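Local coordinates for methyltransferase domain-containing protein (Serratia marcescens, PDB 7CLF) that probably transfers a methyl group from S-adenosyl-L-methionine to a hydroxyl oxygen of its substrate, as a dimeric O-methyltransferase, at residues R170-I175 / L239-W244; I272-P277 / R331-G336; L29-R34 / F83-E88; P155-F160 / I179-M184. All coordinates share one frame; numbering follows the deposited sequence.

Interaction 1 (R170-I175 / L239-W244); sequences RAFLDI and LIHLGW. With SAH (S-adenosyl-L-homocysteine), chain D.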
# COMPACT_ATOMS: atom_id res chain seq x y z
N ARG A 170 -3.01 -5.31 45.85
CA ARG A 170 -3.66 -4.16 46.46
C ARG A 170 -3.68 -2.95 45.53
O ARG A 170 -4.66 -2.19 45.53
CB ARG A 170 -2.97 -3.80 47.77
CG ARG A 170 -1.49 -4.17 47.80
CD ARG A 170 -0.76 -3.44 48.92
NE ARG A 170 0.67 -3.31 48.65
CZ ARG A 170 1.22 -2.30 47.97
NH1 ARG A 170 0.45 -1.33 47.50
NH2 ARG A 170 2.53 -2.26 47.77
N ALA A 171 -2.63 -2.76 44.73
CA ALA A 171 -2.55 -1.61 43.85
C ALA A 171 -1.91 -2.01 42.53
O ALA A 171 -0.99 -2.83 42.49
CB ALA A 171 -1.74 -0.47 44.50
N PHE A 172 -2.42 -1.44 41.44
CA PHE A 172 -2.00 -1.79 40.09
C PHE A 172 -1.68 -0.52 39.32
O PHE A 172 -2.51 0.39 39.27
CB PHE A 172 -3.10 -2.58 39.37
CG PHE A 172 -2.88 -2.73 37.89
CD1 PHE A 172 -1.85 -3.52 37.41
CD2 PHE A 172 -3.71 -2.10 36.99
CE1 PHE A 172 -1.65 -3.69 36.03
CE2 PHE A 172 -3.52 -2.25 35.61
CZ PHE A 172 -2.50 -3.05 35.13
N LEU A 173 -0.51 -0.47 38.71
CA LEU A 173 -0.12 0.65 37.86
C LEU A 173 0.02 0.15 36.42
O LEU A 173 0.72 -0.83 36.16
CB LEU A 173 1.19 1.27 38.34
CG LEU A 173 1.89 2.35 37.50
CD1 LEU A 173 1.10 3.64 37.52
CD2 LEU A 173 3.31 2.58 38.04
N ASP A 174 -0.64 0.84 35.49
CA ASP A 174 -0.53 0.54 34.06
C ASP A 174 0.35 1.60 33.41
O ASP A 174 -0.10 2.73 33.17
CB ASP A 174 -1.90 0.49 33.40
CG ASP A 174 -1.87 -0.23 32.05
OD1 ASP A 174 -0.82 -0.82 31.74
OD2 ASP A 174 -2.88 -0.21 31.32
N ILE A 175 1.61 1.25 33.14
CA ILE A 175 2.54 2.20 32.52
C ILE A 175 2.31 2.19 31.02
O ILE A 175 2.38 1.14 30.39
CB ILE A 175 4.00 1.84 32.85
CG1 ILE A 175 4.31 2.01 34.34
CG2 ILE A 175 4.94 2.68 32.00
CD1 ILE A 175 5.76 1.63 34.71
N LEU A 239 1.52 -4.67 41.60
CA LEU A 239 1.45 -5.16 40.20
C LEU A 239 1.63 -3.98 39.23
O LEU A 239 0.92 -3.01 39.31
CB LEU A 239 0.20 -5.97 39.88
CG LEU A 239 0.12 -6.35 38.41
CD1 LEU A 239 1.32 -7.17 38.02
CD2 LEU A 239 -1.16 -7.06 38.06
N ILE A 240 2.60 -4.11 38.35
CA ILE A 240 2.84 -3.11 37.32
C ILE A 240 2.78 -3.82 35.98
O ILE A 240 3.30 -4.93 35.84
CB ILE A 240 4.20 -2.40 37.52
CG1 ILE A 240 4.21 -1.68 38.87
CG2 ILE A 240 4.50 -1.42 36.41
CD1 ILE A 240 5.57 -1.19 39.27
N HIS A 241 2.12 -3.19 35.01
CA HIS A 241 1.97 -3.72 33.66
C HIS A 241 2.50 -2.70 32.67
O HIS A 241 2.44 -1.49 32.90
CB HIS A 241 0.49 -4.03 33.35
CG HIS A 241 0.22 -4.45 31.93
ND1 HIS A 241 -0.45 -3.65 31.04
CD2 HIS A 241 0.45 -5.62 31.29
CE1 HIS A 241 -0.60 -4.29 29.89
NE2 HIS A 241 -0.06 -5.50 30.02
N LEU A 242 3.03 -3.23 31.57
CA LEU A 242 3.53 -2.44 30.44
C LEU A 242 3.01 -3.12 29.18
O LEU A 242 3.50 -4.19 28.81
CB LEU A 242 5.05 -2.39 30.47
CG LEU A 242 5.74 -1.57 29.39
CD1 LEU A 242 5.47 -0.10 29.63
CD2 LEU A 242 7.23 -1.87 29.41
N GLY A 243 2.02 -2.52 28.53
CA GLY A 243 1.42 -3.17 27.38
C GLY A 243 1.77 -2.55 26.04
O GLY A 243 1.46 -1.39 25.78
N TRP A 244 2.37 -3.33 25.18
CA TRP A 244 2.64 -2.86 23.80
C TRP A 244 3.49 -1.60 23.73
O TRP A 244 3.23 -0.78 22.91
CB TRP A 244 1.33 -2.76 23.02
CG TRP A 244 1.31 -3.72 21.88
CD1 TRP A 244 2.06 -4.85 21.76
CD2 TRP A 244 0.56 -3.60 20.66
NE1 TRP A 244 1.82 -5.44 20.55
CE2 TRP A 244 0.91 -4.70 19.86
CE3 TRP A 244 -0.35 -2.67 20.17
CZ2 TRP A 244 0.36 -4.89 18.60
CZ3 TRP A 244 -0.88 -2.86 18.92
CH2 TRP A 244 -0.53 -3.95 18.15
N SAH D . -0.85 -0.12 26.72
CA SAH D . -1.77 0.11 25.61
CB SAH D . -1.21 1.13 24.60
CG SAH D . 0.12 0.83 23.90
SD SAH D . 0.66 2.21 22.82
C SAH D . -2.10 -1.21 24.94
O SAH D . -1.68 -2.27 25.42
OXT SAH D . -2.80 -1.25 23.93
C5' SAH D . 2.11 2.60 23.83
C4' SAH D . 1.86 3.66 24.91
O4' SAH D . 3.06 3.88 25.63
C3' SAH D . 1.46 4.99 24.30
O3' SAH D . 0.23 5.41 24.81
C2' SAH D . 2.55 5.95 24.74
O2' SAH D . 2.06 7.22 25.10
C1' SAH D . 3.19 5.25 25.91
N9 SAH D . 4.61 5.62 26.04
C8 SAH D . 5.57 5.67 25.06
N7 SAH D . 6.74 6.06 25.62
C5 SAH D . 6.54 6.28 26.93
C6 SAH D . 7.39 6.69 27.95
N6 SAH D . 8.67 6.95 27.68
N1 SAH D . 6.89 6.82 29.23
C2 SAH D . 5.57 6.54 29.49
N3 SAH D . 4.72 6.13 28.47
C4 SAH D . 5.21 6.00 27.22
O HOH W 1 0.55 -0.46 29.40

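Interaction 2 (I272-P277 / R331-G336); sequences IASETP and RTLIVG. With SAH (S-adenosyl-L-homocysteine), chain D.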
# COMPACT_ATOMS: atom_id res chain seq x y z
N ILE A 272 4.48 -7.27 34.72
CA ILE A 272 4.03 -8.00 33.54
C ILE A 272 4.17 -7.08 32.33
O ILE A 272 3.62 -5.97 32.32
CB ILE A 272 2.57 -8.49 33.66
CG1 ILE A 272 2.41 -9.42 34.86
CG2 ILE A 272 2.12 -9.21 32.35
CD1 ILE A 272 0.97 -9.87 35.09
N ALA A 273 4.89 -7.54 31.32
CA ALA A 273 4.87 -6.88 30.02
C ALA A 273 4.12 -7.76 29.04
O ALA A 273 4.24 -8.99 29.07
CB ALA A 273 6.30 -6.58 29.53
N SER A 274 3.29 -7.14 28.20
CA SER A 274 2.53 -7.85 27.18
C SER A 274 2.93 -7.33 25.81
O SER A 274 2.91 -6.12 25.56
CB SER A 274 1.02 -7.73 27.39
OG SER A 274 0.56 -6.39 27.42
N GLU A 275 3.30 -8.25 24.93
CA GLU A 275 3.77 -7.91 23.60
C GLU A 275 3.20 -8.93 22.62
O GLU A 275 2.54 -9.90 23.02
CB GLU A 275 5.31 -7.88 23.55
CG GLU A 275 5.93 -6.79 24.40
CD GLU A 275 5.97 -5.46 23.68
OE1 GLU A 275 6.44 -5.43 22.52
OE2 GLU A 275 5.53 -4.45 24.24
N THR A 276 3.43 -8.71 21.33
CA THR A 276 3.05 -9.66 20.28
C THR A 276 4.35 -10.10 19.62
O THR A 276 4.76 -9.52 18.60
CB THR A 276 2.08 -9.07 19.25
OG1 THR A 276 2.66 -7.89 18.67
CG2 THR A 276 0.75 -8.73 19.90
N PRO A 277 5.02 -11.10 20.16
CA PRO A 277 6.39 -11.40 19.75
C PRO A 277 6.45 -12.17 18.44
O PRO A 277 5.49 -12.79 17.99
CB PRO A 277 6.92 -12.25 20.91
CG PRO A 277 5.70 -12.94 21.44
CD PRO A 277 4.55 -12.01 21.23
N ARG A 331 -1.67 -11.94 22.97
CA ARG A 331 -0.36 -11.47 23.39
C ARG A 331 0.38 -12.55 24.16
O ARG A 331 -0.21 -13.52 24.64
CB ARG A 331 -0.49 -10.21 24.26
CG ARG A 331 -1.16 -9.03 23.53
CD ARG A 331 -0.93 -7.71 24.28
NE ARG A 331 -1.65 -6.60 23.67
CZ ARG A 331 -1.70 -5.38 24.20
NH1 ARG A 331 -1.06 -5.14 25.34
NH2 ARG A 331 -2.37 -4.41 23.60
N THR A 332 1.69 -12.36 24.27
CA THR A 332 2.54 -13.08 25.20
C THR A 332 2.80 -12.19 26.41
O THR A 332 3.13 -11.01 26.24
CB THR A 332 3.86 -13.46 24.52
OG1 THR A 332 3.59 -14.40 23.47
CG2 THR A 332 4.85 -14.05 25.51
N LEU A 333 2.61 -12.73 27.62
CA LEU A 333 2.87 -12.00 28.86
C LEU A 333 4.19 -12.47 29.45
O LEU A 333 4.35 -13.67 29.73
CB LEU A 333 1.76 -12.20 29.90
CG LEU A 333 0.32 -11.77 29.65
CD1 LEU A 333 -0.41 -11.59 30.96
CD2 LEU A 333 0.31 -10.52 28.91
N ILE A 334 5.11 -11.54 29.68
CA ILE A 334 6.37 -11.84 30.34
C ILE A 334 6.30 -11.24 31.73
O ILE A 334 5.91 -10.08 31.90
CB ILE A 334 7.58 -11.29 29.56
CG1 ILE A 334 7.54 -11.74 28.10
CG2 ILE A 334 8.88 -11.76 30.20
CD1 ILE A 334 7.13 -10.65 27.15
N VAL A 335 6.68 -12.03 32.73
CA VAL A 335 6.43 -11.67 34.12
C VAL A 335 7.68 -11.96 34.94
O VAL A 335 8.39 -12.94 34.70
CB VAL A 335 5.20 -12.43 34.67
CG1 VAL A 335 5.42 -13.91 34.58
CG2 VAL A 335 4.89 -11.99 36.11
N GLY A 336 7.96 -11.07 35.90
CA GLY A 336 9.05 -11.23 36.84
C GLY A 336 8.70 -10.53 38.14
O GLY A 336 7.67 -9.86 38.25
N SAH D . -0.85 -0.12 26.72
CA SAH D . -1.77 0.11 25.61
CB SAH D . -1.21 1.13 24.60
CG SAH D . 0.12 0.83 23.90
SD SAH D . 0.66 2.21 22.82
C SAH D . -2.10 -1.21 24.94
O SAH D . -1.68 -2.27 25.42
OXT SAH D . -2.80 -1.25 23.93
C5' SAH D . 2.11 2.60 23.83
C4' SAH D . 1.86 3.66 24.91
O4' SAH D . 3.06 3.88 25.63
C3' SAH D . 1.46 4.99 24.30
O3' SAH D . 0.23 5.41 24.81
C2' SAH D . 2.55 5.95 24.74
O2' SAH D . 2.06 7.22 25.10
C1' SAH D . 3.19 5.25 25.91
N9 SAH D . 4.61 5.62 26.04
C8 SAH D . 5.57 5.67 25.06
N7 SAH D . 6.74 6.06 25.62
C5 SAH D . 6.54 6.28 26.93
C6 SAH D . 7.39 6.69 27.95
N6 SAH D . 8.67 6.95 27.68
N1 SAH D . 6.89 6.82 29.23
C2 SAH D . 5.57 6.54 29.49
N3 SAH D . 4.72 6.13 28.47
C4 SAH D . 5.21 6.00 27.22

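Interaction 3 (L29-R34 / F83-E88); sequences LFDQLR and FLLSDE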
# COMPACT_ATOMS: atom_id res chain seq x y z
N LEU A 29 -17.25 8.93 2.87
CA LEU A 29 -18.08 8.47 1.76
C LEU A 29 -19.16 7.51 2.25
O LEU A 29 -20.32 7.62 1.84
CB LEU A 29 -17.20 7.80 0.71
CG LEU A 29 -17.86 7.21 -0.54
CD1 LEU A 29 -16.90 7.34 -1.69
CD2 LEU A 29 -18.22 5.75 -0.29
N PHE A 30 -18.80 6.58 3.13
CA PHE A 30 -19.74 5.55 3.54
C PHE A 30 -20.91 6.11 4.35
O PHE A 30 -22.00 5.51 4.35
CB PHE A 30 -19.01 4.48 4.35
CG PHE A 30 -17.88 3.85 3.61
CD1 PHE A 30 -18.11 3.08 2.47
CD2 PHE A 30 -16.57 4.04 4.03
CE1 PHE A 30 -17.07 2.50 1.78
CE2 PHE A 30 -15.51 3.47 3.34
CZ PHE A 30 -15.76 2.70 2.21
N ASP A 31 -20.73 7.24 5.02
CA ASP A 31 -21.82 7.84 5.76
C ASP A 31 -22.89 8.41 4.84
O ASP A 31 -24.04 8.58 5.28
CB ASP A 31 -21.29 8.92 6.72
CG ASP A 31 -20.26 8.35 7.68
OD1 ASP A 31 -20.64 7.70 8.67
OD2 ASP A 31 -19.05 8.52 7.44
N GLN A 32 -22.56 8.69 3.58
CA GLN A 32 -23.58 9.04 2.60
C GLN A 32 -24.57 7.90 2.35
O GLN A 32 -25.58 8.11 1.68
CB GLN A 32 -22.93 9.46 1.29
CG GLN A 32 -22.22 10.79 1.38
CD GLN A 32 -23.18 11.95 1.51
OE1 GLN A 32 -24.36 11.84 1.15
NE2 GLN A 32 -22.70 13.06 2.02
N LEU A 33 -24.29 6.71 2.87
CA LEU A 33 -25.12 5.53 2.65
C LEU A 33 -25.65 4.97 3.97
O LEU A 33 -26.14 3.83 4.01
CB LEU A 33 -24.32 4.47 1.89
CG LEU A 33 -23.86 4.85 0.48
CD1 LEU A 33 -22.93 3.77 -0.08
CD2 LEU A 33 -25.05 5.06 -0.45
N ARG A 34 -25.56 5.75 5.06
CA ARG A 34 -26.05 5.32 6.37
C ARG A 34 -27.55 5.06 6.37
O ARG A 34 -28.02 4.11 6.99
CB ARG A 34 -25.72 6.41 7.39
CG ARG A 34 -26.14 6.12 8.80
CD ARG A 34 -25.86 7.35 9.66
NE ARG A 34 -26.21 7.13 11.06
CZ ARG A 34 -27.36 7.49 11.61
NH1 ARG A 34 -28.29 8.10 10.88
NH2 ARG A 34 -27.59 7.26 12.90
N PHE A 83 -17.79 -1.05 10.83
CA PHE A 83 -16.45 -0.48 10.71
C PHE A 83 -16.31 0.59 9.63
O PHE A 83 -15.25 1.20 9.53
CB PHE A 83 -15.38 -1.57 10.47
CG PHE A 83 -15.67 -2.51 9.30
CD1 PHE A 83 -15.25 -2.21 8.02
CD2 PHE A 83 -16.36 -3.69 9.51
CE1 PHE A 83 -15.51 -3.06 6.95
CE2 PHE A 83 -16.64 -4.55 8.45
CZ PHE A 83 -16.21 -4.24 7.17
N LEU A 84 -17.34 0.85 8.83
CA LEU A 84 -17.23 1.88 7.81
C LEU A 84 -17.97 3.18 8.14
O LEU A 84 -17.73 4.19 7.48
CB LEU A 84 -17.73 1.36 6.45
CG LEU A 84 -16.85 0.25 5.85
CD1 LEU A 84 -17.41 -0.22 4.53
CD2 LEU A 84 -15.40 0.73 5.70
N LEU A 85 -18.86 3.17 9.14
CA LEU A 85 -19.64 4.35 9.48
C LEU A 85 -18.98 5.13 10.60
O LEU A 85 -18.53 4.55 11.59
CB LEU A 85 -21.07 3.98 9.90
CG LEU A 85 -21.98 3.47 8.78
CD1 LEU A 85 -23.29 2.95 9.37
CD2 LEU A 85 -22.22 4.56 7.76
N SER A 86 -18.98 6.46 10.45
CA SER A 86 -18.30 7.34 11.39
C SER A 86 -18.80 7.17 12.81
O SER A 86 -18.01 7.19 13.76
CB SER A 86 -18.49 8.79 10.95
OG SER A 86 -17.69 9.05 9.82
N ASP A 87 -20.11 7.02 12.99
CA ASP A 87 -20.68 6.99 14.33
C ASP A 87 -20.60 5.61 15.00
O ASP A 87 -21.17 5.45 16.07
CB ASP A 87 -22.15 7.45 14.30
CG ASP A 87 -22.96 6.76 13.19
OD1 ASP A 87 -22.74 5.57 12.93
OD2 ASP A 87 -23.83 7.43 12.58
N GLU A 88 -19.89 4.60 14.38
CA GLU A 88 -19.95 3.25 14.90
C GLU A 88 -18.75 2.95 15.79
O GLU A 88 -17.69 3.57 15.65
CB GLU A 88 -19.99 2.22 13.77
CG GLU A 88 -21.34 2.11 13.08
CD GLU A 88 -22.38 1.37 13.92
OE1 GLU A 88 -22.03 0.36 14.57
OE2 GLU A 88 -23.55 1.82 13.93

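Interaction 4 (P155-F160 / I179-M184); sequences PFIAGF and IGSLPM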
# COMPACT_ATOMS: atom_id res chain seq x y z
N PRO A 155 -9.75 -7.63 22.69
CA PRO A 155 -9.68 -9.07 23.02
C PRO A 155 -8.60 -9.44 24.01
O PRO A 155 -8.84 -10.28 24.89
CB PRO A 155 -9.45 -9.72 21.64
CG PRO A 155 -10.03 -8.75 20.68
CD PRO A 155 -9.61 -7.42 21.24
N PHE A 156 -7.39 -8.86 23.90
CA PHE A 156 -6.38 -9.07 24.93
C PHE A 156 -6.92 -8.72 26.32
O PHE A 156 -6.82 -9.52 27.26
CB PHE A 156 -5.14 -8.22 24.64
CG PHE A 156 -4.26 -7.98 25.84
CD1 PHE A 156 -3.57 -9.02 26.43
CD2 PHE A 156 -4.12 -6.71 26.37
CE1 PHE A 156 -2.77 -8.81 27.53
CE2 PHE A 156 -3.32 -6.49 27.49
CZ PHE A 156 -2.65 -7.54 28.07
N ILE A 157 -7.49 -7.52 26.46
CA ILE A 157 -7.95 -7.06 27.77
C ILE A 157 -8.98 -8.02 28.34
O ILE A 157 -8.90 -8.44 29.50
CB ILE A 157 -8.50 -5.62 27.66
CG1 ILE A 157 -7.34 -4.65 27.44
CG2 ILE A 157 -9.33 -5.25 28.90
CD1 ILE A 157 -7.78 -3.29 26.93
N ALA A 158 -9.95 -8.41 27.52
CA ALA A 158 -10.99 -9.32 27.97
C ALA A 158 -10.37 -10.63 28.46
O ALA A 158 -10.76 -11.14 29.51
CB ALA A 158 -11.99 -9.58 26.85
N GLY A 159 -9.38 -11.15 27.73
CA GLY A 159 -8.75 -12.38 28.16
C GLY A 159 -7.96 -12.20 29.44
O GLY A 159 -8.08 -13.01 30.37
N PHE A 160 -7.12 -11.16 29.50
CA PHE A 160 -6.32 -10.87 30.68
C PHE A 160 -7.19 -10.80 31.94
O PHE A 160 -6.89 -11.43 32.95
CB PHE A 160 -5.56 -9.56 30.48
CG PHE A 160 -4.40 -9.35 31.42
CD1 PHE A 160 -3.93 -10.36 32.25
CD2 PHE A 160 -3.76 -8.12 31.46
CE1 PHE A 160 -2.85 -10.14 33.11
CE2 PHE A 160 -2.68 -7.88 32.31
CZ PHE A 160 -2.23 -8.90 33.14
N ILE A 179 -5.28 4.39 26.16
CA ILE A 179 -6.65 4.83 26.34
C ILE A 179 -7.23 4.35 27.66
O ILE A 179 -8.37 4.70 27.99
CB ILE A 179 -7.53 4.37 25.16
CG1 ILE A 179 -8.78 5.25 25.04
CG2 ILE A 179 -7.86 2.89 25.27
CD1 ILE A 179 -9.42 5.23 23.68
N GLY A 180 -6.48 3.55 28.42
CA GLY A 180 -6.88 3.21 29.77
C GLY A 180 -7.94 2.14 29.87
O GLY A 180 -8.55 1.99 30.93
N SER A 181 -8.18 1.40 28.78
CA SER A 181 -9.27 0.44 28.81
C SER A 181 -8.94 -0.79 29.65
O SER A 181 -9.85 -1.50 30.08
CB SER A 181 -9.63 0.03 27.38
OG SER A 181 -8.45 -0.23 26.65
N LEU A 182 -7.65 -1.03 29.92
CA LEU A 182 -7.29 -2.10 30.85
C LEU A 182 -7.66 -1.73 32.29
O LEU A 182 -8.41 -2.49 32.92
CB LEU A 182 -5.80 -2.42 30.73
CG LEU A 182 -5.29 -3.83 30.99
CD1 LEU A 182 -3.74 -3.84 30.83
CD2 LEU A 182 -5.75 -4.40 32.30
N PRO A 183 -7.13 -0.64 32.87
CA PRO A 183 -7.59 -0.27 34.22
C PRO A 183 -9.11 -0.15 34.31
O PRO A 183 -9.68 -0.52 35.35
CB PRO A 183 -6.90 1.08 34.47
CG PRO A 183 -5.69 1.06 33.61
CD PRO A 183 -6.10 0.29 32.38
N MET A 184 -9.77 0.33 33.25
CA MET A 184 -11.23 0.44 33.27
C MET A 184 -11.87 -0.93 33.43
O MET A 184 -12.78 -1.11 34.25
CB MET A 184 -11.73 1.12 32.00
CG MET A 184 -11.70 2.64 32.04
SD MET A 184 -12.56 3.41 30.67
CE MET A 184 -11.36 3.27 29.36

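Interaction 1 (R170-I175 / L239-W244)
H241 and D174 meet across two neighbouring parallel strands, 171-175 and 239-243, at the centre of the Rossmann-like methyltransferase sheet. The strands run 17° apart and pair in register. Backbone bonds link A171 O to L239 N, L239 O to L173 N, L173 O to H241 N and H241 O to I175 N. The H241 side chain lies on the face that also carries F172, D174 and L239. Its CB lies at the edge of the F172 ring, 3.4 Å from CE1. With CG anti to the backbone N (chi1 174°), the ring runs alongside the D174 carboxylate, the two planes 43° apart. ND1 donates to D174 OD1 over 2.9 Å, within the imidazole plane but from above the carboxylate plane. At the far edge NE2 bonds to S274 OG of the next strand, so both ring nitrogens are engaged and the rotation of the ring is fixed. D174 OD2 is in turn bonded to S177 OG. On the other face I175 CD1 packs on I240 CG2 at 3.7 Å. Where the strands end, the G243 carbonyl O accepts a bond from the amino N of S-adenosyl-L-homocysteine. Beside it one water donates to D174 OD1 (2.7 Å) and I175 O (2.6 Å) and accepts from G243 N (2.7 Å).

Interaction 2 (I272-P277 / R331-G336)
R331 runs back along the end of strand 272-275, from E275 O to S274, and lays the edge of its guanidinium against S274 and the ligand carboxylate. The chain is extended from CG to NE, carrying CD past S274 CB and bringing NH1 to S274 OG at 2.9 Å. That oxygen lies almost exactly in the guanidinium plane. S274 OG sits between the backbone N and the carbonyl carbon (chi1 57°), and H241 NE2 is its second partner. NH1 also donates to O of S-adenosyl-L-homocysteine (2.9 Å), and NH2 reaches the same oxygen at 2.9 Å; a weak bond runs from NH2 to OXT. The ligand's carboxylate is thus gripped by a group that S274 holds at one edge. F156 and W244 make cation-pi contacts with the guanidinium of R331.

The strands behind this edge are antiparallel. A273 and I334 form one hydrogen-bonded pair, E275 and T332 the next. On the face of S274, I272 lies alongside V335, both pointing the same way, and its CG2 meets L333 CD1 obliquely at 3.7 Å. L333 sends its other methyl, CD2, to S274 CB, a tight 3.3 Å contact. Beyond the strand end the P277 ring crosses T332, its CG 3.3 Å from OG1. On the opposite face E275 OE1 makes a weak hydrogen bond to ND1 of H247, the predicted proton acceptor. Strand 332-337, with R331 just before it, is the reversed strand inserted between 270-275 and 322-324, giving the 3-2-1-4-5-7-6 order of the class I methyltransferase sheet.

Interaction 3 (L29-R34 / F83-E88)
Both oxygens of D31 are taken by S86, the first residue inside a type I turn running from L85 to E88. S86 N donates to D31 OD1 over 2.7 Å, nearly straight at 162° and on the syn lone pair. The S86 hydroxyl OG donates to D31 OD2 (2.8 Å) from above the carboxylate plane, and K28 NZ bonds to that same OG. Two bonds from one residue thus hold the carboxylate and fix its rotation. Further out, R34 stretches its extended chain across D87: NE forms a salt bridge with D87 OD2 at 2.8 Å. The carboxylate offers its syn lone pair, but the guanidinium is turned 69° from it and the bond is bent to 130°.

Beneath the polar pairs L84 lies over the F30 ring. Its CD1 sits above the centre of one face, 3.9 Å from the centroid, in a CH-pi contact, while L85 CD2 approaches F30 O. Within the dimerisation domain the contact joins the 3-10 turn after helix 15-26 to the end of helix 81-84. F30 also packs on A24 and L25 of helix 15-26 and on L61 of helix 51-63.

Interaction 4 (P155-F160 / I179-M184)
In I157, CG1 stands anti to the carbonyl carbon (chi1 -71°) and CD1 continues outward (chi2 164°), which sends the long branch from helix 139-163 to the first turn of helix 181-189. L182, with chi1 at -149°, brings its CG to within 4.2 Å of I157 CG1, the two chains meeting obliquely. The CD1 methyl of I157 goes further, reaching S181 OG at 3.1 Å and L182 N at 3.8 Å. Its other branch, CG2, rests 4.0 Å from S181 O.

The two methyls of L182 divide between two aromatic rings one helical turn apart: CD1 approaches F156 CE2 and CD2 approaches F160 CD2, each at 4.3 Å. F156 and F160 in turn pack on L333 of strand 332-337, and F156 lies against R331 in a cation-pi contact. L182 also touches D174 and H241 of the central sheet, so it lies between helix 139-163 and that sheet. G180 is the N-cap that starts helix 181-189.

No hydrogen bond crosses between the two segments. The contact therefore rests on burial of hydrocarbon, in rather loose contacts between the apolar side chains. I157 CD1 comes close to S181 OG, but without polar bonding between them.

How the interactions relate
Interactions 1, 2 and 4 gather in the methyltransferase domain, their centres 11 to 14 Å apart. Interactions 1 and 2 share the mixed sheet, where strands 239-243 and 270-275 are neighbours, and both touch S-adenosyl-L-homocysteine. Interaction 4 lays helices 139-163 and 181-189 against that sheet; its segments alternate along the chain with those of interaction 1, since strand 171-175 lies between the two helices. Interaction 2 closes last, near the C-terminus. Interaction 3 comes first in the chain, in the dimerisation domain, with its centre 36 Å from those of interactions 1 and 2. This is consistent with separate parts of the chain for cofactor binding and, as the domain name suggests, dimerisation.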